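Local coordinates for putative primary metabolism protein HVA1 (Cryptococcus neoformans, PDB 4P5N) that may play a role in primary metabolism, affects the virulence of the fungus in mammals, and contains a Tudor-type domain of the SH3 clan, at residues Q11-G16 with L70-K75. Sequence-based numbering, arbitrary orientation.
Sequences QNINVG and LTDLDK
Lys75 lays its aliphatic chain along a path that starts on CB and CG of Gln11, where the two CB atoms meet at 3.6 Å, passes the carbonyl of Asn12 and ends at the side-chain amide of Asn14. Its CG lies 3.7 Å from Asn12 O. The chain then bends at chi2 (-68°) and, in the conformer described, crosses the side chain of Asn14 at about a right angle, with CE 3.7 Å from Asn14 ND2. NZ and ND2 do not bond directly; both donate to one water, 2.8 Å from Lys75 NZ. Outside the two segments, NZ also has a long, weak ion pair with Asp17.

Deeper in, Asp72 directs its carboxylate at the backbone of Ile13. With CG anti to the backbone N (chi1 -174°), the group reaches across until OD2 is 3.5 Å from Ile13 CA, while OD1 takes a weak bond from Asp74 N in the 3-10 turn that follows strand 71-72. On the buried side of the carboxylate the contact turns apolar: Ile13 CD1 touches Leu70 CD1 at 3.8 Å, and both side chains also pack on Val53 of strand 52-56, so the two segments meet over the same part of the sheet. At the far end a second water donates to Gly16 O and to Asp74 OD2, the latter at 2.8 Å; the same OD2 accepts the backbone N of Thr18, where strand 18-23 begins.

No direct hydrogen bond links the two segments. Apolar contact at the buried end and bridging water at the open end join them. Asp17 OD2 lies close to Asp72 OD2; if both are ionised, this would be unfavourable, though Asn14 N bonds Asp17 OD2, and Lys75 NZ could offset it only weakly.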
ATOM      1  N   GLN A  11      -1.869  20.009 -10.915  1.00  7.90           N
ATOM      2  CA  GLN A  11      -0.429  20.257 -10.997  1.00  8.90           C
ATOM      3  C   GLN A  11       0.321  18.959 -11.224  1.00  9.54           C
ATOM      4  O   GLN A  11       0.041  17.964 -10.554  1.00  9.61           O
ATOM      5  CB  GLN A  11       0.069  20.953  -9.710  1.00  9.72           C
ATOM      6  CG  GLN A  11      -0.650  22.272  -9.403  1.00 10.67           C
ATOM      7  CD  GLN A  11      -0.608  23.235 -10.575  1.00 10.47           C
ATOM      8  OE1 GLN A  11       0.466  23.682 -10.984  1.00 12.75           O
ATOM      9  NE2 GLN A  11      -1.773  23.529 -11.153  1.00  9.77           N
ATOM     10  N   ASN A  12       1.272  18.973 -12.163  1.00 10.05           N
ATOM     11  CA  ASN A  12       2.089  17.801 -12.442  1.00 10.32           C
ATOM     12  C   ASN A  12       2.868  17.357 -11.208  1.00  9.82           C
ATOM     13  O   ASN A  12       3.539  18.178 -10.553  1.00 12.51           O
ATOM     14  CB  ASN A  12       3.055  18.099 -13.597  1.00 12.27           C
ATOM     15  CG  ASN A  12       2.331  18.415 -14.905  1.00 12.64           C
ATOM     16  OD1 ASN A  12       1.258  17.867 -15.179  1.00 11.64           O
ATOM     17  ND2 ASN A  12       2.930  19.270 -15.737  1.00 16.32           N
ATOM     18  N   ILE A  13       2.801  16.064 -10.900  1.00 10.65           N
ATOM     19  CA  ILE A  13       3.504  15.525  -9.740  1.00 10.98           C
ATOM     20  C   ILE A  13       4.825  14.918 -10.197  1.00 12.35           C
ATOM     21  O   ILE A  13       4.855  14.142 -11.135  1.00 15.36           O
ATOM     22  CB  ILE A  13       2.668  14.445  -9.005  1.00 10.86           C
ATOM     23  CG1 ILE A  13       1.309  15.012  -8.552  1.00 10.22           C
ATOM     24  CG2 ILE A  13       3.477  13.852  -7.843  1.00 13.37           C
ATOM     25  CD1 ILE A  13       0.303  13.944  -8.152  1.00 11.94           C
ATOM     26  N   ASN A  14       5.914  15.284  -9.527  1.00 14.29           N
ATOM     27  CA  ASN A  14       7.233  14.767  -9.855  1.00 17.63           C
ATOM     28  C   ASN A  14       7.778  13.959  -8.694  1.00 14.52           C
ATOM     29  O   ASN A  14       7.496  14.267  -7.525  1.00 16.91           O
ATOM     30  CB  ASN A  14       8.197  15.916 -10.161  1.00 18.02           C
ATOM     31  CG  ASN A  14       7.770  16.734 -11.359  1.00 22.46           C
ATOM     32  OD1 ASN A  14       7.379  16.189 -12.400  1.00 29.02           O
ATOM     33  ND2 ASN A  14       7.853  18.054 -11.227  1.00 34.14           N
ATOM     34  N   VAL A  15       8.577  12.945  -9.019  1.00 15.63           N
ATOM     35  CA  VAL A  15       9.356  12.226  -8.015  1.00 15.32           C
ATOM     36  C   VAL A  15      10.205  13.231  -7.232  1.00 16.83           C
ATOM     37  O   VAL A  15      10.793  14.139  -7.816  1.00 18.06           O
ATOM     38  CB  VAL A  15      10.208  11.113  -8.656  1.00 19.46           C
ATOM     39  CG1 VAL A  15      11.215  10.563  -7.658  1.00 22.16           C
ATOM     40  CG2 VAL A  15       9.296  10.008  -9.182  1.00 21.43           C
ATOM     41  N   GLY A  16      10.186  13.089  -5.905  1.00 15.65           N
ATOM     42  CA  GLY A  16      10.858  13.998  -4.984  1.00 15.68           C
ATOM     43  C   GLY A  16       9.999  15.135  -4.449  1.00 14.52           C
ATOM     44  O   GLY A  16      10.411  15.837  -3.525  1.00 15.28           O
ATOM     45  N   LEU A  70      -4.783  14.020  -3.813  1.00 10.78           N
ATOM     46  CA  LEU A  70      -3.763  14.570  -2.948  1.00 10.12           C
ATOM     47  C   LEU A  70      -3.297  15.914  -3.466  1.00  8.13           C
ATOM     48  O   LEU A  70      -3.634  16.301  -4.585  1.00  9.17           O
ATOM     49  CB  LEU A  70      -2.640  13.587  -2.685  1.00 18.89           C
ATOM     50  CG  LEU A  70      -1.924  12.993  -3.874  1.00 14.63           C
ATOM     51  CD1 LEU A  70      -1.173  14.055  -4.677  1.00 18.15           C
ATOM     52  CD2 LEU A  70      -0.942  11.891  -3.496  1.00 16.74           C
ATOM     53  N   THR A  71      -2.535  16.628  -2.641  1.00  8.27           N
ATOM     54  CA  THR A  71      -2.002  17.932  -3.029  1.00  8.03           C
ATOM     55  C   THR A  71      -0.489  17.878  -3.077  1.00  8.45           C
ATOM     56  O   THR A  71       0.141  17.408  -2.129  1.00  8.92           O
ATOM     57  CB  THR A  71      -2.469  19.032  -2.057  1.00  9.44           C
ATOM     58  OG1 THR A  71      -3.893  19.041  -2.018  1.00 10.42           O
ATOM     59  CG2 THR A  71      -1.976  20.436  -2.485  1.00 11.30           C
ATOM     60  N   ASP A  72       0.091  18.342  -4.189  1.00  8.84           N
ATOM     61  CA  ASP A  72       1.544  18.436  -4.300  1.00  9.02           C
ATOM     62  C   ASP A  72       1.929  19.787  -3.700  1.00 10.18           C
ATOM     63  O   ASP A  72       1.723  20.837  -4.322  1.00 10.66           O
ATOM     64  CB  ASP A  72       1.954  18.334  -5.768  1.00 11.65           C
ATOM     65  CG  ASP A  72       3.451  18.272  -5.976  1.00 11.88           C
ATOM     66  OD1 ASP A  72       4.210  18.962  -5.240  1.00 12.27           O
ATOM     67  OD2 ASP A  72       3.847  17.568  -6.948  1.00 12.16           O
ATOM     68  N   LEU A  73       2.487  19.764  -2.490  1.00  9.92           N
ATOM     69  CA  LEU A  73       2.813  21.013  -1.782  1.00 10.83           C
ATOM     70  C   LEU A  73       3.883  21.829  -2.475  1.00 10.97           C
ATOM     71  O   LEU A  73       3.912  23.051  -2.334  1.00 14.58           O
ATOM     72  CB  LEU A  73       3.225  20.725  -0.328  1.00 11.60           C
ATOM     73  CG  LEU A  73       2.115  20.047   0.506  1.00 13.60           C
ATOM     74  CD1 LEU A  73       2.562  19.922   1.956  1.00 15.94           C
ATOM     75  CD2 LEU A  73       0.760  20.756   0.429  1.00 14.12           C
ATOM     76  N   ASP A  74       4.728  21.162  -3.253  1.00 11.34           N
ATOM     77  CA  ASP A  74       5.773  21.866  -3.995  1.00 12.49           C
ATOM     78  C   ASP A  74       5.294  22.601  -5.246  1.00 14.00           C
ATOM     79  O   ASP A  74       6.066  23.313  -5.883  1.00 16.11           O
ATOM     80  CB  ASP A  74       6.916  20.908  -4.318  1.00 15.32           C
ATOM     81  CG  ASP A  74       7.692  20.498  -3.074  1.00 17.24           C
ATOM     82  OD1 ASP A  74       7.834  21.320  -2.153  1.00 25.46           O
ATOM     83  OD2 ASP A  74       8.178  19.367  -3.006  1.00 20.38           O
ATOM     84  N   LYS A  75       4.028  22.416  -5.608  0.50  7.83           N
ATOM     85  CA  LYS A  75       3.456  23.071  -6.780  0.50 12.68           C
ATOM     86  C   LYS A  75       2.389  24.089  -6.375  0.50 10.53           C
ATOM     87  O   LYS A  75       1.669  24.617  -7.221  0.50 10.87           O
ATOM     88  CB  LYS A  75       2.874  22.036  -7.739  0.50 12.66           C
ATOM     89  CG  LYS A  75       3.915  21.080  -8.302  0.50 14.87           C
ATOM     90  CD  LYS A  75       4.874  21.809  -9.230  0.50 17.14           C
ATOM     91  CE  LYS A  75       5.964  20.891  -9.752  0.50 20.69           C
ATOM     92  NZ  LYS A  75       7.069  20.749  -8.770  0.50 24.83           N
TER
HETATM   93  O   HOH W   1       9.342  19.158  -8.969  1.00 31.21           O
HETATM   94  O   HOH W   2      10.387  18.275  -1.771  0.50 15.40           O